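Local structure of glycosyl hydrolase, family 38 (5KBP) at residues Glu788-Tyr793 against Asn849-Asn854; Gly473-Lys478 against Gln483-Lys488; Gly569-Phe574 against Phe763-Ala768; Ser51-Gly56 against Ser261-Tyr266. The protein probably hydrolyses alpha-mannosidic linkages, as a bacterial alpha-mannosidase of glycoside hydrolase family 38. One frame throughout, in Å; residues are numbered along the deposited sequence.

Interaction 1: Glu788-Tyr793 against Asn849-Asn854; sequences ERFATY and NLTAQN. With SO4 (sulfate ion), chain I.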
loop_
_atom_site.group_PDB
_atom_site.type_symbol
_atom_site.label_atom_id
_atom_site.label_comp_id
_atom_site.label_asym_id
_atom_site.label_seq_id
_atom_site.Cartn_x
_atom_site.Cartn_y
_atom_site.Cartn_z
ATOM N N GLU A 788 -42.944 12.396 7.900
ATOM C CA GLU A 788 -42.535 11.016 7.666
ATOM C C GLU A 788 -41.171 10.909 6.998
ATOM O O GLU A 788 -40.625 9.803 6.925
ATOM C CB GLU A 788 -43.574 10.293 6.806
ATOM C CG GLU A 788 -44.965 10.225 7.413
ATOM C CD GLU A 788 -45.938 9.451 6.542
ATOM O OE1 GLU A 788 -45.518 8.961 5.472
ATOM O OE2 GLU A 788 -47.121 9.330 6.925
ATOM N N ARG A 789 -40.612 12.020 6.510
ATOM C CA ARG A 789 -39.342 11.955 5.796
ATOM C C ARG A 789 -38.192 11.582 6.721
ATOM O O ARG A 789 -37.197 11.004 6.269
ATOM C CB ARG A 789 -39.054 13.290 5.103
ATOM C CG ARG A 789 -38.267 14.288 5.945
ATOM C CD ARG A 789 -38.011 15.576 5.180
ATOM N NE ARG A 789 -39.083 16.549 5.362
ATOM C CZ ARG A 789 -38.954 17.672 6.060
ATOM N NH1 ARG A 789 -37.794 17.965 6.631
ATOM N NH2 ARG A 789 -39.978 18.504 6.181
ATOM N N PHE A 790 -38.310 11.889 8.016
ATOM C CA PHE A 790 -37.203 11.640 8.932
ATOM C C PHE A 790 -37.055 10.158 9.252
ATOM O O PHE A 790 -35.939 9.691 9.501
ATOM C CB PHE A 790 -37.390 12.455 10.209
ATOM C CG PHE A 790 -37.496 13.932 9.965
ATOM C CD1 PHE A 790 -36.398 14.653 9.525
ATOM C CD2 PHE A 790 -38.694 14.595 10.161
ATOM C CE1 PHE A 790 -36.492 16.010 9.290
ATOM C CE2 PHE A 790 -38.795 15.952 9.928
ATOM C CZ PHE A 790 -37.694 16.660 9.492
ATOM N N ALA A 791 -38.159 9.408 9.248
ATOM C CA ALA A 791 -38.062 7.962 9.412
ATOM C C ALA A 791 -37.299 7.333 8.254
ATOM O O ALA A 791 -36.528 6.387 8.446
ATOM C CB ALA A 791 -39.458 7.350 9.536
ATOM N N THR A 792 -37.499 7.853 7.039
ATOM C CA THR A 792 -36.758 7.353 5.886
ATOM C C THR A 792 -35.278 7.690 5.985
ATOM O O THR A 792 -34.441 6.971 5.427
ATOM C CB THR A 792 -37.344 7.924 4.595
ATOM O OG1 THR A 792 -37.049 9.325 4.511
ATOM C CG2 THR A 792 -38.851 7.728 4.569
ATOM N N TYR A 793 -34.937 8.774 6.685
ATOM C CA TYR A 793 -33.531 9.115 6.874
ATOM C C TYR A 793 -32.864 8.153 7.848
ATOM O O TYR A 793 -31.720 7.735 7.633
ATOM C CB TYR A 793 -33.394 10.554 7.375
ATOM C CG TYR A 793 -33.918 11.615 6.431
ATOM C CD1 TYR A 793 -34.302 11.301 5.132
ATOM C CD2 TYR A 793 -34.014 12.937 6.839
ATOM C CE1 TYR A 793 -34.777 12.273 4.275
ATOM C CE2 TYR A 793 -34.485 13.915 5.989
ATOM C CZ TYR A 793 -34.865 13.578 4.709
ATOM O OH TYR A 793 -35.334 14.552 3.860
ATOM N N ASN A 849 -29.778 16.233 16.179
ATOM C CA ASN A 849 -31.148 16.505 15.771
ATOM C C ASN A 849 -31.222 16.642 14.256
ATOM O O ASN A 849 -30.396 17.327 13.642
ATOM C CB ASN A 849 -31.658 17.781 16.443
ATOM C CG ASN A 849 -33.164 17.944 16.336
ATOM O OD1 ASN A 849 -33.818 17.316 15.501
ATOM N ND2 ASN A 849 -33.721 18.801 17.182
ATOM N N LEU A 850 -32.213 15.990 13.654
ATOM C CA LEU A 850 -32.428 16.066 12.218
ATOM C C LEU A 850 -33.328 17.226 11.810
ATOM O O LEU A 850 -33.355 17.581 10.627
ATOM C CB LEU A 850 -33.034 14.754 11.705
ATOM C CG LEU A 850 -32.192 13.482 11.835
ATOM C CD1 LEU A 850 -33.045 12.247 11.596
ATOM C CD2 LEU A 850 -31.029 13.520 10.859
ATOM N N THR A 851 -34.052 17.825 12.750
ATOM C CA THR A 851 -35.051 18.843 12.456
ATOM C C THR A 851 -34.617 20.196 13.012
ATOM O O THR A 851 -33.585 20.327 13.679
ATOM C CB THR A 851 -36.412 18.443 13.027
ATOM O OG1 THR A 851 -36.422 18.661 14.443
ATOM C CG2 THR A 851 -36.685 16.981 12.755
ATOM N N ALA A 852 -35.432 21.211 12.730
ATOM C CA ALA A 852 -35.218 22.562 13.226
ATOM C C ALA A 852 -36.043 22.867 14.469
ATOM O O ALA A 852 -36.145 24.034 14.862
ATOM C CB ALA A 852 -35.535 23.582 12.129
ATOM N N GLN A 853 -36.628 21.851 15.098
ATOM C CA GLN A 853 -37.432 22.026 16.297
ATOM C C GLN A 853 -36.739 21.405 17.501
ATOM O O GLN A 853 -35.948 20.465 17.372
ATOM C CB GLN A 853 -38.822 21.400 16.134
ATOM C CG GLN A 853 -39.793 22.224 15.306
ATOM C CD GLN A 853 -39.515 22.137 13.820
ATOM O OE1 GLN A 853 -39.360 23.157 13.147
ATOM N NE2 GLN A 853 -39.460 20.918 13.298
ATOM N N ASN A 854 -37.041 21.947 18.679
ATOM C CA ASN A 854 -36.606 21.335 19.926
ATOM C C ASN A 854 -37.411 20.065 20.170
ATOM O O ASN A 854 -38.640 20.114 20.281
ATOM C CB ASN A 854 -36.778 22.313 21.087
ATOM C CG ASN A 854 -35.907 23.545 20.947
ATOM O OD1 ASN A 854 -34.764 23.566 21.404
ATOM N ND2 ASN A 854 -36.445 24.582 20.316
HETATM S S SO4 I . -38.425 21.001 9.947
HETATM O O1 SO4 I . -38.690 20.871 8.518
HETATM O O2 SO4 I . -38.787 19.761 10.628
HETATM O O3 SO4 I . -39.222 22.100 10.485
HETATM O O4 SO4 I . -37.008 21.280 10.159
#

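Interaction 2: Gly473-Lys478 against Gln483-Lys488; sequences GYDLPK and QPYMAK. With SO4 (sulfate ion), chain L.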
loop_
_atom_site.group_PDB
_atom_site.type_symbol
_atom_site.label_atom_id
_atom_site.label_comp_id
_atom_site.label_asym_id
_atom_site.label_seq_id
_atom_site.Cartn_x
_atom_site.Cartn_y
_atom_site.Cartn_z
ATOM N N GLY A 473 -11.383 -24.806 7.348
ATOM C CA GLY A 473 -11.433 -23.701 8.287
ATOM C C GLY A 473 -10.433 -23.927 9.398
ATOM O O GLY A 473 -9.905 -25.027 9.577
ATOM N N TYR A 474 -10.174 -22.862 10.151
ATOM C CA TYR A 474 -9.213 -22.929 11.241
ATOM C C TYR A 474 -9.642 -21.990 12.358
ATOM O O TYR A 474 -10.464 -21.089 12.166
ATOM C CB TYR A 474 -7.794 -22.579 10.769
ATOM C CG TYR A 474 -7.663 -21.193 10.179
ATOM C CD1 TYR A 474 -7.961 -20.959 8.844
ATOM C CD2 TYR A 474 -7.239 -20.121 10.955
ATOM C CE1 TYR A 474 -7.846 -19.697 8.298
ATOM C CE2 TYR A 474 -7.122 -18.853 10.416
ATOM C CZ TYR A 474 -7.426 -18.648 9.087
ATOM O OH TYR A 474 -7.310 -17.391 8.541
ATOM N N ASP A 475 -9.074 -22.223 13.539
ATOM C CA ASP A 475 -9.247 -21.353 14.689
ATOM C C ASP A 475 -7.884 -20.882 15.172
ATOM O O ASP A 475 -6.891 -21.612 15.089
ATOM C CB ASP A 475 -9.983 -22.060 15.835
ATOM C CG ASP A 475 -11.475 -22.162 15.594
ATOM O OD1 ASP A 475 -11.975 -21.488 14.671
ATOM O OD2 ASP A 475 -12.147 -22.906 16.337
ATOM N N LEU A 476 -7.846 -19.649 15.676
ATOM C CA LEU A 476 -6.637 -19.047 16.229
ATOM C C LEU A 476 -6.898 -18.731 17.698
ATOM O O LEU A 476 -7.222 -17.585 18.051
ATOM C CB LEU A 476 -6.230 -17.799 15.447
ATOM C CG LEU A 476 -5.965 -18.024 13.956
ATOM C CD1 LEU A 476 -5.515 -16.734 13.290
ATOM C CD2 LEU A 476 -4.936 -19.127 13.746
ATOM N N PRO A 477 -6.778 -19.720 18.579
ATOM C CA PRO A 477 -7.008 -19.470 20.005
ATOM C C PRO A 477 -5.931 -18.571 20.594
ATOM O O PRO A 477 -4.808 -18.483 20.095
ATOM C CB PRO A 477 -6.966 -20.870 20.625
ATOM C CG PRO A 477 -6.129 -21.669 19.682
ATOM C CD PRO A 477 -6.426 -21.126 18.312
ATOM N N LYS A 478 -6.299 -17.893 21.679
ATOM C CA LYS A 478 -5.419 -16.927 22.322
ATOM C C LYS A 478 -4.373 -17.571 23.220
ATOM O O LYS A 478 -3.556 -16.848 23.802
ATOM C CB LYS A 478 -6.247 -15.930 23.137
ATOM C CG LYS A 478 -7.277 -15.176 22.319
ATOM C CD LYS A 478 -6.612 -14.375 21.216
ATOM C CE LYS A 478 -7.643 -13.734 20.308
ATOM N NZ LYS A 478 -7.009 -12.876 19.271
ATOM N N GLN A 483 -5.642 -24.215 14.917
ATOM C CA GLN A 483 -6.463 -25.426 14.946
ATOM C C GLN A 483 -7.147 -25.608 13.598
ATOM O O GLN A 483 -8.223 -25.046 13.353
ATOM C CB GLN A 483 -7.489 -25.360 16.074
ATOM C CG GLN A 483 -6.884 -25.209 17.460
ATOM C CD GLN A 483 -7.932 -24.939 18.517
ATOM O OE1 GLN A 483 -9.056 -24.552 18.204
ATOM N NE2 GLN A 483 -7.570 -25.146 19.777
ATOM N N PRO A 484 -6.561 -26.399 12.702
ATOM C CA PRO A 484 -7.176 -26.619 11.390
ATOM C C PRO A 484 -8.220 -27.724 11.426
ATOM O O PRO A 484 -8.136 -28.671 12.213
ATOM C CB PRO A 484 -5.983 -27.023 10.518
ATOM C CG PRO A 484 -5.080 -27.745 11.471
ATOM C CD PRO A 484 -5.256 -27.075 12.821
ATOM N N TYR A 485 -9.209 -27.600 10.542
ATOM C CA TYR A 485 -10.297 -28.566 10.505
ATOM C C TYR A 485 -11.038 -28.470 9.180
ATOM O O TYR A 485 -10.903 -27.495 8.436
ATOM C CB TYR A 485 -11.275 -28.358 11.669
ATOM C CG TYR A 485 -11.845 -26.959 11.766
ATOM C CD1 TYR A 485 -12.943 -26.577 11.002
ATOM C CD2 TYR A 485 -11.294 -26.022 12.631
ATOM C CE1 TYR A 485 -13.467 -25.300 11.091
ATOM C CE2 TYR A 485 -11.814 -24.745 12.727
ATOM C CZ TYR A 485 -12.899 -24.389 11.955
ATOM O OH TYR A 485 -13.415 -23.117 12.052
ATOM N N MET A 486 -11.816 -29.511 8.898
ATOM C CA MET A 486 -12.841 -29.488 7.864
ATOM C C MET A 486 -14.197 -29.358 8.544
ATOM O O MET A 486 -14.478 -30.073 9.512
ATOM C CB MET A 486 -12.795 -30.755 7.010
ATOM C CG MET A 486 -11.560 -30.882 6.139
ATOM S SD MET A 486 -11.463 -29.582 4.893
ATOM C CE MET A 486 -10.196 -30.250 3.820
ATOM N N ALA A 487 -15.029 -28.448 8.048
ATOM C CA ALA A 487 -16.297 -28.149 8.692
ATOM C C ALA A 487 -17.426 -28.147 7.673
ATOM O O ALA A 487 -17.209 -28.014 6.466
ATOM C CB ALA A 487 -16.254 -26.799 9.420
ATOM N N LYS A 488 -18.644 -28.300 8.185
ATOM C CA LYS A 488 -19.862 -28.183 7.397
ATOM C C LYS A 488 -20.682 -27.030 7.953
ATOM O O LYS A 488 -20.909 -26.954 9.166
ATOM C CB LYS A 488 -20.673 -29.482 7.421
ATOM C CG LYS A 488 -21.853 -29.485 6.464
ATOM C CD LYS A 488 -22.412 -30.885 6.282
ATOM C CE LYS A 488 -23.428 -30.931 5.154
ATOM N NZ LYS A 488 -23.871 -32.322 4.861
HETATM S S SO4 L . -11.173 -17.924 16.513
HETATM O O1 SO4 L . -10.764 -17.841 17.911
HETATM O O2 SO4 L . -12.177 -18.973 16.362
HETATM O O3 SO4 L . -11.739 -16.645 16.095
HETATM O O4 SO4 L . -10.012 -18.239 15.684
#

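Interaction 3: Gly569-Phe574 against Phe763-Ala768; sequences GNEYIF and FATPEA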
loop_
_atom_site.group_PDB
_atom_site.type_symbol
_atom_site.label_atom_id
_atom_site.label_comp_id
_atom_site.label_asym_id
_atom_site.label_seq_id
_atom_site.Cartn_x
_atom_site.Cartn_y
_atom_site.Cartn_z
ATOM N N GLY A 569 -13.635 16.085 -19.160
ATOM C CA GLY A 569 -13.088 16.961 -18.146
ATOM C C GLY A 569 -11.854 16.389 -17.480
ATOM O O GLY A 569 -10.903 15.982 -18.156
ATOM N N ASN A 570 -11.857 16.352 -16.151
ATOM C CA ASN A 570 -10.735 15.828 -15.385
ATOM C C ASN A 570 -11.268 15.273 -14.067
ATOM O O ASN A 570 -12.481 15.165 -13.864
ATOM C CB ASN A 570 -9.672 16.915 -15.180
ATOM C CG ASN A 570 -10.261 18.219 -14.673
ATOM O OD1 ASN A 570 -11.116 18.227 -13.787
ATOM N ND2 ASN A 570 -9.811 19.330 -15.242
ATOM N N GLU A 571 -10.350 14.923 -13.162
ATOM C CA GLU A 571 -10.751 14.397 -11.863
ATOM C C GLU A 571 -11.470 15.437 -11.013
ATOM O O GLU A 571 -12.154 15.068 -10.052
ATOM C CB GLU A 571 -9.531 13.861 -11.115
ATOM C CG GLU A 571 -8.734 12.835 -11.908
ATOM C CD GLU A 571 -7.641 12.176 -11.091
ATOM O OE1 GLU A 571 -7.663 10.934 -10.953
ATOM O OE2 GLU A 571 -6.764 12.900 -10.576
ATOM N N TYR A 572 -11.338 16.720 -11.345
ATOM C CA TYR A 572 -12.009 17.782 -10.605
ATOM C C TYR A 572 -13.388 18.109 -11.161
ATOM O O TYR A 572 -14.328 18.337 -10.390
ATOM C CB TYR A 572 -11.162 19.057 -10.617
ATOM C CG TYR A 572 -9.916 19.016 -9.764
ATOM C CD1 TYR A 572 -9.957 19.377 -8.425
ATOM C CD2 TYR A 572 -8.692 18.644 -10.306
ATOM C CE1 TYR A 572 -8.817 19.353 -7.642
ATOM C CE2 TYR A 572 -7.546 18.618 -9.531
ATOM C CZ TYR A 572 -7.614 18.973 -8.199
ATOM O OH TYR A 572 -6.476 18.946 -7.424
ATOM N N ILE A 573 -13.527 18.152 -12.485
ATOM C CA ILE A 573 -14.676 18.768 -13.135
ATOM C C ILE A 573 -15.220 17.839 -14.211
ATOM O O ILE A 573 -14.457 17.234 -14.973
ATOM C CB ILE A 573 -14.301 20.139 -13.742
ATOM C CG1 ILE A 573 -13.743 21.064 -12.656
ATOM C CG2 ILE A 573 -15.503 20.778 -14.424
ATOM C CD1 ILE A 573 -13.317 22.420 -13.160
ATOM N N PHE A 574 -16.545 17.727 -14.266
ATOM C CA PHE A 574 -17.233 17.035 -15.345
ATOM C C PHE A 574 -17.577 18.027 -16.447
ATOM O O PHE A 574 -17.986 19.159 -16.172
ATOM C CB PHE A 574 -18.508 16.360 -14.830
ATOM C CG PHE A 574 -19.458 15.928 -15.918
ATOM C CD1 PHE A 574 -19.298 14.707 -16.550
ATOM C CD2 PHE A 574 -20.524 16.733 -16.294
ATOM C CE1 PHE A 574 -20.170 14.301 -17.545
ATOM C CE2 PHE A 574 -21.401 16.332 -17.290
ATOM C CZ PHE A 574 -21.223 15.114 -17.916
ATOM N N PHE A 763 -1.384 15.927 -16.217
ATOM C CA PHE A 763 -0.982 14.730 -15.483
ATOM C C PHE A 763 -1.917 13.604 -15.909
ATOM O O PHE A 763 -3.067 13.543 -15.462
ATOM C CB PHE A 763 -1.032 14.955 -13.975
ATOM C CG PHE A 763 -0.219 16.128 -13.507
ATOM C CD1 PHE A 763 -0.784 17.391 -13.428
ATOM C CD2 PHE A 763 1.107 15.968 -13.139
ATOM C CE1 PHE A 763 -0.042 18.472 -12.996
ATOM C CE2 PHE A 763 1.854 17.046 -12.706
ATOM C CZ PHE A 763 1.279 18.299 -12.635
ATOM N N ALA A 764 -1.428 12.725 -16.779
ATOM C CA ALA A 764 -2.232 11.602 -17.243
ATOM C C ALA A 764 -2.526 10.654 -16.088
ATOM O O ALA A 764 -1.619 10.248 -15.354
ATOM C CB ALA A 764 -1.512 10.863 -18.369
ATOM N N THR A 765 -3.802 10.312 -15.922
ATOM C CA THR A 765 -4.262 9.401 -14.874
ATOM C C THR A 765 -5.161 8.353 -15.519
ATOM O O THR A 765 -6.394 8.433 -15.432
ATOM C CB THR A 765 -4.992 10.154 -13.760
ATOM O OG1 THR A 765 -6.024 10.975 -14.327
ATOM C CG2 THR A 765 -4.021 11.036 -12.987
ATOM N N PRO A 766 -4.573 7.355 -16.188
ATOM C CA PRO A 766 -5.402 6.339 -16.854
ATOM C C PRO A 766 -6.212 5.487 -15.893
ATOM O O PRO A 766 -7.292 5.014 -16.267
ATOM C CB PRO A 766 -4.375 5.499 -17.627
ATOM C CG PRO A 766 -3.078 5.736 -16.920
ATOM C CD PRO A 766 -3.137 7.159 -16.456
ATOM N N GLU A 767 -5.732 5.276 -14.666
ATOM C CA GLU A 767 -6.507 4.509 -13.697
ATOM C C GLU A 767 -7.683 5.296 -13.133
ATOM O O GLU A 767 -8.504 4.719 -12.412
ATOM C CB GLU A 767 -5.603 4.021 -12.565
ATOM C CG GLU A 767 -4.628 2.939 -13.002
ATOM C CD GLU A 767 -3.720 2.480 -11.880
ATOM O OE1 GLU A 767 -3.010 1.472 -12.068
ATOM O OE2 GLU A 767 -3.716 3.128 -10.813
ATOM N N ALA A 768 -7.778 6.593 -13.437
ATOM C CA ALA A 768 -8.982 7.355 -13.136
ATOM C C ALA A 768 -10.139 6.996 -14.057
ATOM O O ALA A 768 -11.264 7.453 -13.821
ATOM C CB ALA A 768 -8.696 8.855 -13.227
#

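Interaction 4: Ser51-Gly56 against Ser261-Tyr266; sequences SFHLDG and SNFDDY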
loop_
_atom_site.group_PDB
_atom_site.type_symbol
_atom_site.label_atom_id
_atom_site.label_comp_id
_atom_site.label_asym_id
_atom_site.label_seq_id
_atom_site.Cartn_x
_atom_site.Cartn_y
_atom_site.Cartn_z
ATOM N N SER A 51 7.589 32.629 14.209
ATOM C CA SER A 51 7.018 31.290 14.233
ATOM C C SER A 51 6.750 30.837 12.806
ATOM O O SER A 51 6.917 31.594 11.846
ATOM C CB SER A 51 5.734 31.249 15.068
ATOM O OG SER A 51 4.778 32.169 14.570
ATOM N N PHE A 52 6.327 29.580 12.684
ATOM C CA PHE A 52 5.957 28.983 11.407
ATOM C C PHE A 52 4.693 28.166 11.614
ATOM O O PHE A 52 4.658 27.279 12.472
ATOM C CB PHE A 52 7.083 28.097 10.861
ATOM C CG PHE A 52 6.835 27.582 9.469
ATOM C CD1 PHE A 52 7.172 28.348 8.362
ATOM C CD2 PHE A 52 6.280 26.330 9.265
ATOM C CE1 PHE A 52 6.950 27.875 7.080
ATOM C CE2 PHE A 52 6.056 25.853 7.985
ATOM C CZ PHE A 52 6.392 26.626 6.893
ATOM N N HIS A 53 3.657 28.465 10.837
ATOM C CA HIS A 53 2.379 27.777 10.962
ATOM C C HIS A 53 2.430 26.478 10.166
ATOM O O HIS A 53 2.582 26.500 8.939
ATOM C CB HIS A 53 1.239 28.667 10.477
ATOM C CG HIS A 53 -0.120 28.145 10.825
ATOM N ND1 HIS A 53 -0.947 27.549 9.898
ATOM C CD2 HIS A 53 -0.795 28.130 11.998
ATOM C CE1 HIS A 53 -2.075 27.191 10.485
ATOM N NE2 HIS A 53 -2.009 27.532 11.759
ATOM N N LEU A 54 2.288 25.351 10.859
ATOM C CA LEU A 54 2.480 24.036 10.251
ATOM C C LEU A 54 1.201 23.512 9.602
ATOM O O LEU A 54 0.797 22.368 9.807
ATOM C CB LEU A 54 3.006 23.056 11.292
ATOM C CG LEU A 54 3.914 21.958 10.737
ATOM C CD1 LEU A 54 5.106 22.573 10.013
ATOM C CD2 LEU A 54 4.367 21.020 11.847
ATOM N N ASP A 55 0.551 24.367 8.814
ATOM C CA ASP A 55 -0.546 23.981 7.928
ATOM C C ASP A 55 -1.734 23.376 8.676
ATOM O O ASP A 55 -2.522 22.628 8.090
ATOM C CB ASP A 55 -0.053 23.018 6.842
ATOM C CG ASP A 55 -0.919 23.047 5.601
ATOM O OD1 ASP A 55 -1.610 24.063 5.386
ATOM O OD2 ASP A 55 -0.904 22.059 4.837
ATOM N N GLY A 56 -1.880 23.675 9.965
ATOM C CA GLY A 56 -3.052 23.246 10.705
ATOM C C GLY A 56 -3.198 21.756 10.923
ATOM O O GLY A 56 -4.254 21.318 11.388
ATOM N N SER A 261 4.500 37.402 12.609
ATOM C CA SER A 261 3.546 37.042 13.651
ATOM C C SER A 261 2.994 35.634 13.471
ATOM O O SER A 261 3.652 34.763 12.893
ATOM C CB SER A 261 2.400 38.057 13.681
ATOM O OG SER A 261 1.626 37.929 14.861
ATOM N N ASN A 262 1.783 35.409 13.972
ATOM C CA ASN A 262 1.159 34.094 13.957
ATOM C C ASN A 262 -0.342 34.278 14.125
ATOM O O ASN A 262 -0.819 35.361 14.470
ATOM C CB ASN A 262 1.734 33.192 15.054
ATOM C CG ASN A 262 1.734 33.860 16.415
ATOM O OD1 ASN A 262 0.707 33.913 17.090
ATOM N ND2 ASN A 262 2.890 34.370 16.827
ATOM N N PHE A 263 -1.083 33.195 13.883
ATOM C CA PHE A 263 -2.539 33.280 13.904
ATOM C C PHE A 263 -3.082 33.584 15.295
ATOM O O PHE A 263 -4.117 34.249 15.417
ATOM C CB PHE A 263 -3.150 31.989 13.366
ATOM C CG PHE A 263 -3.229 31.938 11.872
ATOM C CD1 PHE A 263 -4.039 32.825 11.185
ATOM C CD2 PHE A 263 -2.500 31.006 11.153
ATOM C CE1 PHE A 263 -4.120 32.788 9.809
ATOM C CE2 PHE A 263 -2.577 30.962 9.776
ATOM C CZ PHE A 263 -3.388 31.854 9.104
ATOM N N ASP A 264 -2.410 33.116 16.348
ATOM C CA ASP A 264 -2.874 33.396 17.704
ATOM C C ASP A 264 -2.822 34.889 18.007
ATOM O O ASP A 264 -3.774 35.457 18.554
ATOM C CB ASP A 264 -2.041 32.613 18.716
ATOM C CG ASP A 264 -2.273 31.121 18.627
ATOM O OD1 ASP A 264 -3.443 30.712 18.476
ATOM O OD2 ASP A 264 -1.286 30.360 18.701
ATOM N N ASP A 265 -1.711 35.542 17.657
ATOM C CA ASP A 265 -1.577 36.972 17.920
ATOM C C ASP A 265 -2.479 37.797 17.009
ATOM O O ASP A 265 -3.066 38.792 17.449
ATOM C CB ASP A 265 -0.120 37.403 17.759
ATOM C CG ASP A 265 0.767 36.881 18.871
ATOM O OD1 ASP A 265 0.227 36.489 19.926
ATOM O OD2 ASP A 265 2.004 36.867 18.692
ATOM N N TYR A 266 -2.601 37.407 15.738
ATOM C CA TYR A 266 -3.445 38.160 14.815
ATOM C C TYR A 266 -4.911 38.093 15.227
ATOM O O TYR A 266 -5.606 39.116 15.258
ATOM C CB TYR A 266 -3.267 37.643 13.387
ATOM C CG TYR A 266 -4.156 38.345 12.382
ATOM C CD1 TYR A 266 -3.901 39.653 11.995
ATOM C CD2 TYR A 266 -5.253 37.700 11.822
ATOM C CE1 TYR A 266 -4.710 40.304 11.079
ATOM C CE2 TYR A 266 -6.068 38.343 10.903
ATOM C CZ TYR A 266 -5.791 39.644 10.536
ATOM O OH TYR A 266 -6.596 40.290 9.623
HETATM O O HOH W 1 4.806 33.148 11.058
#

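Interaction 1: Glu788-Tyr793 against Asn849-Asn854
Phe-790 lays one ring face over the methyl of Thr-851: CG2 stands 3.6 Å from the ring centroid and 18° off the ring normal, a CH-pi contact. The opposite face is taken by CG of Arg-789, sandwiching the phenyl between its own helix and the facing loop. CD1 of Phe-790 reaches CB of Leu-850 at 4.0 Å. Helix 789-799 is thereby joined to the turn after strand 843-849 in the C-terminal beta sandwich. There OD1 of Asn-849 accepts both N of Thr-851, at 2.8 Å in an Asx turn, and OG1 of Thr-851, from the same face of its amide plane, and an ST turn follows at Thr-851. CG2 of Thr-851 stands anti to the carbonyl carbon (chi1 76° for OG1), which turns the methyl to the ring and OG1 to Asn-849 OD1. A sulfate, probably from the crystallisation liquor, sits beside the ring edge; its O4 accepts N of Ala-852 at 3.0 Å and its O2 NE2 of Gln-853. Arg-789 salt-bridges to Glu-688.

Interaction 2: Gly473-Lys478 against Gln483-Lys488
Tyr-485 folds its ring back over the neighbouring strand, O of Gly-473 lying 3.4 Å above the ring plane near its centre and CA of Gly-473 making a CH-pi contact. Its chi1 of 55° brings this about, setting CG between the backbone N and the carbonyl carbon. The hydroxyl arrives near Asp-475 OD1 at the ring edge, but the OH to OD1 bond is weak at 3.4 Å. The stronger partner of Asp-475 is Arg-428, in a salt bridge through OD2; that arginine also makes a cation-pi contact with Tyr-485. Strands 463-475 and 483-499 form an antiparallel beta hairpin here, with Gly-473 opposite Tyr-485 and Asp-475 opposite Gln-483 as hydrogen-bonded pairs. The extended side chain of Gln-483 passes at a slant across Pro-477, its NE2 3.8 Å from CG of Pro-477. N of Leu-476 bonds to O4 of a sulfate, probably from the crystallisation liquor. Tyr-474, on the other sheet face, meets Trp-760 of the second subunit edge-to-face.

Interaction 3: Gly569-Phe574 against Phe763-Ala768
Two loops of the C-terminal beta-rich region meet here: the turn after strand 555-566, shaped by an Asx motif at Asn-570, and the loop before strand 772-783, which enters a 3-10 segment at Pro-766. Glu-571 reaches from the first loop to the second. Its OE1 lies 3.2 Å from CB of Ala-768, and the same oxygen is 3.8 Å from OG1 of Thr-765. The chain of Glu-571 runs straight out beyond CG, with chi2 at -172°, and so delivers the carboxylate to the other loop. Thr-765 comes from the opposite direction, its methyl CG2 lying 4.1 Å from OE2 of Glu-571. The strongest polar partner of this buried carboxylate is Arg-303, which forms a salt bridge to OE1 and also packs against Ala-768; its charge would be expected to favour the ionised acid. Each loop is stiffened from within. OD1 of Asn-570 accepts two backbone amides, N of Ile-573 at 2.7 Å and N of Tyr-572 at 2.9 Å. In the other loop, N of Ala-768 bonds back to O of Thr-765 at 3.0 Å, closing the turn. On the helical side, Glu-767 makes a salt bridge to Arg-366 of helix 362-393, while Thr-765 and Pro-766 rest against Asp-362 at the start of that helix.

Interaction 4: Ser51-Gly56 against Ser261-Tyr266
A single water links O of Ser-51 and O of Ser-261, donating to each carbonyl at 2.7 Å. It bridges the entry to strand 52-53 and the N-terminal end of helix 263-270 in the family 38 N-terminal domain. Asn-262 is the N-cap of that helix: its OD1 accepts N of Asp-265 at 3.0 Å, with the donor above the carbonyl plane, and its ND2 bonds to OD1 of Asn-50, next to Ser-51. The hydroxyl OG of Ser-51 sits 3.2 Å from CB of Asn-262. Two residues past Ser-51, His-53 forms a T-shaped pair with Phe-263, the residue after the N-cap, the edge of the phenyl pointing at one face of the imidazole, centroids 4.7 Å apart and planes at 73°. The torsion chi1 of -168° carries the imidazole of His-53 away from its own backbone N and across to the helix. Val-12 of strand 7-13 touches both rings, and Tyr-125 also meets His-53. The edge atom CD2 of Phe-263 lies 3.4 Å from CD2 of His-53.

How the interactions relate
Along the chain the contacts come in series, interaction 4 closing first, then 2, 3 and 1. Interaction 4 belongs to the N-terminal family 38 domain, whereas the other three lie in the beta-rich C-terminal portion. Interactions 3 and 4 come nearest, about 14 Å between closest atoms; interactions 2 and 4 are farthest apart, with centres about 56 Å distant. Interactions 1 and 3 lie on opposite sides of the chain's centre. Strand 772-783 runs between the loop of interaction 3 and the helix of interaction 1. Interaction 2 lies at the surface against the second subunit, whose Trp-760 meets its Tyr-474, while Phe-763 of interaction 3 packs on Tyr-474 of the second subunit, so the hairpin helps form the dimer interface.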